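Local structure of hypothetical protein AF1796 (Archaeoglobus fulgidus, 1VIM) at residues A47-I53 and Q90-I96; R68-G73 and D187-H192; S97-E101 and T123-S129. The protein is of unknown function but belongs to the PHI subfamily of SIS proteins, and so may bind a sugar derivative, perhaps a sugar phosphate, and act as an isomerase. All coordinates share one frame; numbering follows the deposited sequence. Where two conformers were deposited one is given.

Contact 1. Residues A47-I53 and Q90-I96. Unlike the reference sequence in segment 90-96: Gly95 (reference Ala).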
loop_
_atom_site.group_PDB
_atom_site.type_symbol
_atom_site.label_atom_id
_atom_site.label_comp_id
_atom_site.label_asym_id
_atom_site.label_seq_id
_atom_site.Cartn_x
_atom_site.Cartn_y
_atom_site.Cartn_z
ATOM N N ALA A 47 -3.547 24.194 10.560
ATOM C CA ALA A 47 -2.361 23.373 10.650
ATOM C C ALA A 47 -1.375 23.700 9.529
ATOM O O ALA A 47 -1.767 24.089 8.423
ATOM C CB ALA A 47 -2.777 21.943 10.540
ATOM N N ARG A 48 -0.103 23.480 9.792
ATOM C CA ARG A 48 0.885 23.510 8.725
ATOM C C ARG A 48 0.599 22.428 7.689
ATOM O O ARG A 48 0.559 22.698 6.494
ATOM C CB ARG A 48 2.257 23.300 9.330
ATOM C CG ARG A 48 3.380 23.224 8.324
ATOM C CD ARG A 48 4.750 22.885 8.947
ATOM N NE ARG A 48 4.801 21.450 9.197
ATOM C CZ ARG A 48 5.813 20.649 8.888
ATOM N NH1 ARG A 48 6.955 21.132 8.373
ATOM N NH2 ARG A 48 5.667 19.335 9.098
ATOM N N SER A 49 0.407 21.196 8.163
ATOM C CA SER A 49 0.027 20.088 7.299
ATOM C C SER A 49 -0.804 19.104 8.089
ATOM O O SER A 49 -0.822 19.147 9.315
ATOM C CB SER A 49 1.221 19.378 6.681
ATOM O OG SER A 49 2.266 20.216 6.269
ATOM N N ILE A 50 -1.537 18.263 7.361
ATOM C CA ILE A 50 -2.486 17.332 7.935
ATOM C C ILE A 50 -1.950 15.932 7.699
ATOM O O ILE A 50 -1.524 15.590 6.592
ATOM C CB ILE A 50 -3.886 17.486 7.281
ATOM C CG1 ILE A 50 -4.372 18.936 7.434
ATOM C CG2 ILE A 50 -4.879 16.483 7.884
ATOM C CD1 ILE A 50 -4.780 19.575 6.133
ATOM N N PHE A 51 -1.976 15.134 8.762
ATOM C CA PHE A 51 -1.606 13.737 8.672
ATOM C C PHE A 51 -2.834 12.922 9.017
ATOM O O PHE A 51 -3.593 13.320 9.931
ATOM C CB PHE A 51 -0.495 13.417 9.674
ATOM C CG PHE A 51 0.849 14.039 9.345
ATOM C CD1 PHE A 51 1.053 15.423 9.386
ATOM C CD2 PHE A 51 1.943 13.229 9.044
ATOM C CE1 PHE A 51 2.299 15.971 9.084
ATOM C CE2 PHE A 51 3.189 13.768 8.780
ATOM C CZ PHE A 51 3.369 15.125 8.776
ATOM N N VAL A 52 -3.046 11.791 8.338
ATOM C CA VAL A 52 -4.215 10.954 8.640
ATOM C C VAL A 52 -3.797 9.534 8.972
ATOM O O VAL A 52 -2.773 9.034 8.457
ATOM C CB VAL A 52 -5.256 10.926 7.509
ATOM C CG1 VAL A 52 -5.622 12.343 7.097
ATOM C CG2 VAL A 52 -4.754 10.083 6.343
ATOM N N ILE A 53 -4.580 8.869 9.828
ATOM C CA ILE A 53 -4.291 7.469 10.155
ATOM C C ILE A 53 -5.556 6.717 10.494
ATOM O O ILE A 53 -6.436 7.251 11.177
ATOM C CB ILE A 53 -3.260 7.336 11.312
ATOM C CG1 ILE A 53 -2.916 5.853 11.560
ATOM C CG2 ILE A 53 -3.788 7.980 12.610
ATOM C CD1 ILE A 53 -1.779 5.653 12.509
ATOM N N GLN A 90 3.384 21.840 14.642
ATOM C CA GLN A 90 2.475 22.724 13.920
ATOM C C GLN A 90 1.434 21.964 13.107
ATOM O O GLN A 90 0.617 22.585 12.407
ATOM C CB GLN A 90 3.250 23.627 12.972
ATOM C CG GLN A 90 4.204 24.575 13.701
ATOM C CD GLN A 90 4.607 25.730 12.822
ATOM O OE1 GLN A 90 4.472 25.675 11.599
ATOM N NE2 GLN A 90 5.060 26.811 13.452
ATOM N N ASP A 91 1.476 20.629 13.167
ATOM C CA ASP A 91 0.611 19.819 12.328
ATOM C C ASP A 91 -0.617 19.319 13.084
ATOM O O ASP A 91 -0.736 19.475 14.296
ATOM C CB ASP A 91 1.439 18.650 11.761
ATOM C CG ASP A 91 2.590 19.128 10.948
ATOM O OD1 ASP A 91 2.433 20.116 10.163
ATOM O OD2 ASP A 91 3.707 18.588 11.017
ATOM N N VAL A 92 -1.528 18.704 12.344
ATOM C CA VAL A 92 -2.670 18.047 12.949
ATOM C C VAL A 92 -2.745 16.622 12.428
ATOM O O VAL A 92 -2.549 16.381 11.240
ATOM C CB VAL A 92 -3.975 18.827 12.702
ATOM C CG1 VAL A 92 -4.317 18.896 11.240
ATOM C CG2 VAL A 92 -5.138 18.221 13.507
ATOM N N LEU A 93 -3.022 15.703 13.329
ATOM C CA LEU A 93 -3.253 14.303 12.998
ATOM C C LEU A 93 -4.735 14.047 13.116
ATOM O O LEU A 93 -5.356 14.427 14.122
ATOM C CB LEU A 93 -2.507 13.426 14.004
ATOM C CG LEU A 93 -2.677 11.907 13.870
ATOM C CD1 LEU A 93 -2.194 11.382 12.486
ATOM C CD2 LEU A 93 -1.918 11.228 14.984
ATOM N N VAL A 94 -5.302 13.407 12.100
ATOM C CA VAL A 94 -6.699 12.977 12.130
ATOM C C VAL A 94 -6.663 11.455 12.245
ATOM O O VAL A 94 -6.211 10.766 11.333
ATOM C CB VAL A 94 -7.476 13.395 10.865
ATOM C CG1 VAL A 94 -8.931 12.911 10.969
ATOM C CG2 VAL A 94 -7.405 14.941 10.674
ATOM N N GLY A 95 -7.153 10.930 13.356
ATOM C CA GLY A 95 -7.197 9.500 13.597
ATOM C C GLY A 95 -8.618 8.998 13.533
ATOM O O GLY A 95 -9.521 9.557 14.158
ATOM N N ILE A 96 -8.826 7.933 12.786
ATOM C CA ILE A 96 -10.154 7.346 12.604
ATOM C C ILE A 96 -10.190 5.985 13.253
ATOM O O ILE A 96 -9.418 5.099 12.897
ATOM C CB ILE A 96 -10.457 7.211 11.101
ATOM C CG1 ILE A 96 -10.343 8.569 10.416
ATOM C CG2 ILE A 96 -11.858 6.602 10.896
ATOM C CD1 ILE A 96 -10.572 8.501 8.932
#
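Ile50 and Val92 lie side by side on one face of a parallel strand pair, Ile50 CG1 3.8 Å from Val92 CG1. Val94 continues this row, with its CG2 beside Ile50 CG2. In the lead-in after helix 34-46, Ala47 CB presses on Val92 CG1 at 3.5 Å, a close fit for two methyl carbons. On the other face Leu93 CD1 fits between Phe51 CB and Ile53 CG2. Helix 56-71 covers the face of Val52, and helix 103-115 covers that of Leu93 and Ile53. The backbones form an unbroken parallel ladder. Phe51 and Ile53 each donate and accept, as in Phe51 N to Val92 O at 2.8 Å.

The polar edge is a salt bridge. Arg48 leaves with CG anti to the backbone N (chi1 177°) and bends at chi3, turning its guanidinium side-on to Asp91. Arg48 NE donates to Asp91 OD1 at 2.9 Å, in the guanidinium plane, and Arg48 NH2 to Asp91 OD2 at 2.8 Å, both on syn lone pairs. Asp91 OD2 also accepts from Thr88 N, and OD1 takes a weak bond from Ser49 N. With these donors the buried carboxylate is probably ionised, its rotation fixed just ahead of the two strands.

Contact 2. Residues R68-G73 and D187-H192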
loop_
_atom_site.group_PDB
_atom_site.type_symbol
_atom_site.label_atom_id
_atom_site.label_comp_id
_atom_site.label_asym_id
_atom_site.label_seq_id
_atom_site.Cartn_x
_atom_site.Cartn_y
_atom_site.Cartn_z
ATOM N N ARG A 68 -8.975 13.445 -0.891
ATOM C CA ARG A 68 -9.830 14.613 -1.108
ATOM C C ARG A 68 -9.238 15.886 -0.526
ATOM O O ARG A 68 -9.367 16.966 -1.142
ATOM C CB ARG A 68 -11.200 14.385 -0.490
ATOM C CG ARG A 68 -12.117 13.714 -1.406
ATOM C CD ARG A 68 -12.661 14.623 -2.578
ATOM N NE ARG A 68 -13.588 13.760 -3.250
ATOM C CZ ARG A 68 -13.268 12.904 -4.182
ATOM N NH1 ARG A 68 -12.038 12.910 -4.709
ATOM N NH2 ARG A 68 -14.188 12.051 -4.626
ATOM N N LEU A 69 -8.622 15.819 0.649
ATOM C CA LEU A 69 -7.957 17.017 1.178
ATOM C C LEU A 69 -6.877 17.480 0.210
ATOM O O LEU A 69 -6.686 18.685 0.030
ATOM C CB LEU A 69 -7.369 16.769 2.582
ATOM C CG LEU A 69 -8.370 16.600 3.732
ATOM C CD1 LEU A 69 -7.599 16.282 4.991
ATOM C CD2 LEU A 69 -9.266 17.828 3.904
ATOM N N MET A 70 -6.168 16.542 -0.416
ATOM C CA MET A 70 -5.173 16.913 -1.415
ATOM C C MET A 70 -5.868 17.623 -2.588
ATOM O O MET A 70 -5.409 18.670 -3.062
ATOM C CB MET A 70 -4.346 15.688 -1.832
ATOM C CG MET A 70 -3.293 16.001 -2.923
ATOM S SD MET A 70 -3.903 15.993 -4.603
ATOM C CE MET A 70 -4.268 14.190 -4.830
ATOM N N HIS A 71 -6.992 17.086 -3.031
ATOM C CA HIS A 71 -7.769 17.722 -4.104
ATOM C C HIS A 71 -8.176 19.143 -3.772
ATOM O O HIS A 71 -8.216 19.975 -4.687
ATOM C CB HIS A 71 -9.013 16.908 -4.475
ATOM C CG HIS A 71 -8.696 15.543 -5.010
ATOM N ND1 HIS A 71 -9.607 14.509 -5.016
ATOM C CD2 HIS A 71 -7.560 15.038 -5.564
ATOM C CE1 HIS A 71 -9.043 13.425 -5.532
ATOM N NE2 HIS A 71 -7.793 13.717 -5.855
ATOM N N LEU A 72 -8.471 19.405 -2.503
ATOM C CA LEU A 72 -8.871 20.732 -2.027
ATOM C C LEU A 72 -7.697 21.698 -1.886
ATOM O O LEU A 72 -7.918 22.904 -1.607
ATOM C CB LEU A 72 -9.606 20.608 -0.685
ATOM C CG LEU A 72 -10.932 19.840 -0.715
ATOM C CD1 LEU A 72 -11.448 19.647 0.711
ATOM C CD2 LEU A 72 -11.945 20.582 -1.514
ATOM N N GLY A 73 -6.474 21.189 -2.033
ATOM C CA GLY A 73 -5.283 22.031 -1.998
ATOM C C GLY A 73 -4.540 22.042 -0.680
ATOM O O GLY A 73 -3.594 22.818 -0.524
ATOM N N ASP A 187 -12.027 22.694 -9.828
ATOM C CA ASP A 187 -10.820 22.953 -9.028
ATOM C C ASP A 187 -10.177 21.656 -8.534
ATOM O O ASP A 187 -8.958 21.518 -8.541
ATOM C CB ASP A 187 -11.104 23.852 -7.836
ATOM C CG ASP A 187 -11.593 25.232 -8.244
ATOM O OD1 ASP A 187 -11.030 25.831 -9.202
ATOM O OD2 ASP A 187 -12.542 25.776 -7.660
ATOM N N LEU A 188 -11.009 20.717 -8.100
ATOM C CA LEU A 188 -10.530 19.421 -7.610
ATOM C C LEU A 188 -9.968 18.622 -8.774
ATOM O O LEU A 188 -8.901 17.959 -8.667
ATOM C CB LEU A 188 -11.672 18.672 -6.928
ATOM C CG LEU A 188 -11.916 19.068 -5.468
ATOM C CD1 LEU A 188 -12.442 20.513 -5.262
ATOM C CD2 LEU A 188 -12.829 18.038 -4.805
ATOM N N GLU A 189 -10.662 18.687 -9.913
ATOM C CA GLU A 189 -10.249 17.965 -11.105
ATOM C C GLU A 189 -8.839 18.343 -11.532
ATOM O O GLU A 189 -8.079 17.499 -12.011
ATOM C CB GLU A 189 -11.252 18.234 -12.224
ATOM C CG GLU A 189 -11.351 17.181 -13.311
ATOM C CD GLU A 189 -12.503 17.475 -14.266
ATOM O OE1 GLU A 189 -12.802 18.669 -14.478
ATOM O OE2 GLU A 189 -13.132 16.521 -14.778
ATOM N N ALA A 190 -8.460 19.600 -11.322
ATOM C CA ALA A 190 -7.131 20.063 -11.714
ATOM C C ALA A 190 -6.005 19.406 -10.927
ATOM O O ALA A 190 -4.876 19.317 -11.415
ATOM C CB ALA A 190 -7.028 21.595 -11.635
ATOM N N ARG A 191 -6.314 18.945 -9.708
ATOM C CA ARG A 191 -5.318 18.320 -8.837
ATOM C C ARG A 191 -5.370 16.804 -8.834
ATOM O O ARG A 191 -4.425 16.157 -8.368
ATOM C CB ARG A 191 -5.502 18.811 -7.397
ATOM C CG ARG A 191 -5.285 20.312 -7.203
ATOM C CD ARG A 191 -5.086 20.692 -5.737
ATOM N NE ARG A 191 -5.006 22.139 -5.537
ATOM C CZ ARG A 191 -6.045 22.943 -5.303
ATOM N NH1 ARG A 191 -7.293 22.475 -5.258
ATOM N NH2 ARG A 191 -5.829 24.240 -5.122
ATOM N N HIS A 192 -6.450 16.198 -9.304
ATOM C CA HIS A 192 -6.540 14.745 -9.168
ATOM C C HIS A 192 -5.593 13.984 -10.085
ATOM O O HIS A 192 -5.285 14.408 -11.218
ATOM C CB HIS A 192 -7.991 14.277 -9.213
ATOM C CG HIS A 192 -8.573 14.163 -10.574
ATOM N ND1 HIS A 192 -8.026 14.761 -11.687
ATOM C CD2 HIS A 192 -9.697 13.538 -10.999
ATOM C CE1 HIS A 192 -8.772 14.488 -12.745
ATOM N NE2 HIS A 192 -9.792 13.749 -12.354
#
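Arg191 and His71 make the one hydrogen bond between the two segments. Arg191 NH1 donates to His71 O over 2.7 Å, well off straight at 145°. The Arg191 chain is extended from CG to NE, and this carries the guanidinium to the C-terminal turn beside Gly73. One face of the group lies on Gly73 CA, 3.5 Å from Arg191 CZ. Gly73 has positive phi and closes a Schellman motif, its N bonded to Met70 O. The arginine thus packs on a helix C-terminus and binds one of its last carbonyls.

Apolar packing centres on Leu188. Leu188 CG sits 3.8 Å from His71 CB. Leu188 CD1 lies 3.8 Å from Leu72 CD2, the two leucines side by side and pointing the same way. Leu188 CD2 meets Arg68 CD, the two side chains crossing at about a right angle. The His71 ring meets His192 obliquely, with His71 NE2 3.4 Å from His192 CB.

A polar bond within helix 56-71 sets the His71 ring. Arg68 NH1 donates to His71 ND1 at 2.9 Å, in the ring plane. Arg68 NH2 bonds to Thr160 OG1 of the second subunit, whose Leu158 packs on Arg68, His71 and His192.

Helix 185-191 thus packs against the last turn of helix 56-71. Helix 160-181 borders both through Met178, which touches Leu72 and Leu188. Strand 76-78 lies by Leu69 and Met70.

Contact 3. Residues S97-E101 and T123-S129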
loop_
_atom_site.group_PDB
_atom_site.type_symbol
_atom_site.label_atom_id
_atom_site.label_comp_id
_atom_site.label_asym_id
_atom_site.label_seq_id
_atom_site.Cartn_x
_atom_site.Cartn_y
_atom_site.Cartn_z
ATOM N N SER A 97 -11.056 5.828 14.250
ATOM C CA SER A 97 -11.194 4.563 14.998
ATOM C C SER A 97 -12.568 4.502 15.603
ATOM O O SER A 97 -12.911 5.365 16.409
ATOM C CB SER A 97 -10.150 4.510 16.113
ATOM O OG SER A 97 -10.403 3.432 17.018
ATOM N N GLY A 98 -13.348 3.483 15.253
ATOM C CA GLY A 98 -14.697 3.376 15.768
ATOM C C GLY A 98 -14.769 3.313 17.282
ATOM O O GLY A 98 -15.484 4.086 17.948
ATOM N N SER A 99 -13.988 2.393 17.841
ATOM C CA SER A 99 -13.941 2.205 19.286
ATOM C C SER A 99 -13.115 3.263 19.983
ATOM O O SER A 99 -13.293 3.493 21.175
ATOM C CB SER A 99 -13.330 0.844 19.603
ATOM O OG SER A 99 -11.960 0.817 19.213
ATOM N N GLY A 100 -12.208 3.921 19.242
ATOM C CA GLY A 100 -11.222 4.787 19.866
ATOM C C GLY A 100 -10.180 4.022 20.683
ATOM O O GLY A 100 -9.433 4.640 21.459
ATOM N N GLU A 101 -10.082 2.701 20.459
ATOM C CA GLU A 101 -9.135 1.846 21.207
ATOM C C GLU A 101 -8.156 1.132 20.290
ATOM O O GLU A 101 -7.259 0.436 20.775
ATOM C CB GLU A 101 -9.868 0.796 22.069
ATOM C CG GLU A 101 -10.887 1.408 23.007
ATOM C CD GLU A 101 -10.269 2.351 24.040
ATOM O OE1 GLU A 101 -9.058 2.252 24.361
ATOM O OE2 GLU A 101 -11.006 3.228 24.541
ATOM N N THR A 123 -14.456 9.170 15.829
ATOM C CA THR A 123 -14.698 7.981 16.643
ATOM C C THR A 123 -16.148 7.900 17.072
ATOM O O THR A 123 -16.838 8.923 17.105
ATOM C CB THR A 123 -13.734 7.984 17.885
ATOM O OG1 THR A 123 -13.933 6.808 18.694
ATOM C CG2 THR A 123 -13.993 9.172 18.840
ATOM N N GLY A 124 -16.599 6.694 17.432
ATOM C CA GLY A 124 -17.937 6.527 17.957
ATOM C C GLY A 124 -17.991 6.657 19.468
ATOM O O GLY A 124 -19.087 6.661 20.037
ATOM N N LYS A 125 -16.841 6.782 20.132
ATOM C CA LYS A 125 -16.793 6.727 21.596
ATOM C C LYS A 125 -16.120 7.951 22.173
ATOM O O LYS A 125 -14.892 8.074 22.125
ATOM C CB LYS A 125 -16.081 5.442 22.041
ATOM C CG LYS A 125 -16.737 4.139 21.622
ATOM C CD LYS A 125 -18.118 3.940 22.244
ATOM C CE LYS A 125 -18.025 3.688 23.736
ATOM N NZ LYS A 125 -19.340 3.313 24.344
ATOM N N ARG A 126 -16.931 8.859 22.727
ATOM C CA ARG A 126 -16.421 10.142 23.243
ATOM C C ARG A 126 -15.472 9.992 24.442
ATOM O O ARG A 126 -14.670 10.881 24.706
ATOM C CB ARG A 126 -17.588 11.080 23.604
ATOM C CG ARG A 126 -17.224 12.536 23.832
ATOM C CD ARG A 126 -18.422 13.429 24.151
ATOM N NE ARG A 126 -19.169 13.766 22.940
ATOM C CZ ARG A 126 -20.395 13.329 22.666
ATOM N NH1 ARG A 126 -21.038 12.540 23.518
ATOM N NH2 ARG A 126 -20.987 13.687 21.533
ATOM N N ASP A 127 -15.546 8.838 25.104
ATOM C CA ASP A 127 -14.754 8.544 26.296
ATOM C C ASP A 127 -13.578 7.585 26.080
ATOM O O ASP A 127 -12.952 7.109 27.036
ATOM C CB ASP A 127 -15.689 7.977 27.375
ATOM C CG ASP A 127 -16.549 6.780 26.889
ATOM O OD1 ASP A 127 -16.527 6.369 25.687
ATOM O OD2 ASP A 127 -17.316 6.170 27.671
ATOM N N SER A 128 -13.281 7.316 24.822
ATOM C CA SER A 128 -12.247 6.352 24.461
ATOM C C SER A 128 -10.833 6.858 24.693
ATOM O O SER A 128 -10.620 8.053 24.856
ATOM C CB SER A 128 -12.401 5.951 23.006
ATOM O OG SER A 128 -12.244 7.090 22.151
ATOM N N SER A 129 -9.855 5.950 24.664
ATOM C CA SER A 129 -8.454 6.343 24.750
ATOM C C SER A 129 -8.099 7.421 23.696
ATOM O O SER A 129 -7.396 8.387 23.996
ATOM C CB SER A 129 -7.547 5.121 24.571
ATOM O OG SER A 129 -7.755 4.160 25.615
#
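Glu101 and Ser129 join the two loops by a pair of bonds. The Glu101 chain folds at chi2 (-63°), which brings its carboxylate back over the start of helix 129-133. Ser129 OG donates to Glu101 OE1 at 2.6 Å, on the syn lone pair. Ser129 N donates to Glu101 OE2 at 3.0 Å, coming from above the carboxylate plane.

Thr123 OG1 lies 2.9 Å from Ser97 O and 3.2 Å from Gly98 O. The same oxygen accepts from Lys125 N, an ST turn. Beside it, Gly124 N bonds to Gly98 O at 2.9 Å. Ser128 OG stands between its backbone N and carbonyl carbon (chi1 62°). From there it donates to Lys125 O, within a type I turn, and caps Ala131 N. Ser128 OG also sits 3.4 Å from Gly100 CA, close against the glycine backbone. Ser99 OG accepts from Glu101 N in a second ST turn.

These loops follow strands 92-96 and 118-123 and lead into helices. Serine-rich turns of this kind, at the C-terminal ends of the parallel strands, are where SIS domains commonly bind sugar phosphates; a similar role here would be consistent with the family.

Overall arrangement
After helices 12-31 and 34-46 the chain enters strand 50-53 and runs on into helix 56-71, whose end supplies the first half of contact 2. It then passes strand 76-78 and returns at strand 92-96, closing contact 1, which joins neighbouring strands of the parallel sheet. Contact 3 begins directly after that strand and closes past helix 103-115; it ties the loops after strands 92-96 and 118-123. Contact 2 closes last, fastening C-terminal helix 185-191 to helix 56-71. Contacts 1 and 2 therefore cross, contacts 1 and 3 follow in series, and the long loop of contact 2 encloses contact 3. Ile50 CG2 touches Leu69 CD1 between contacts 1 and 2.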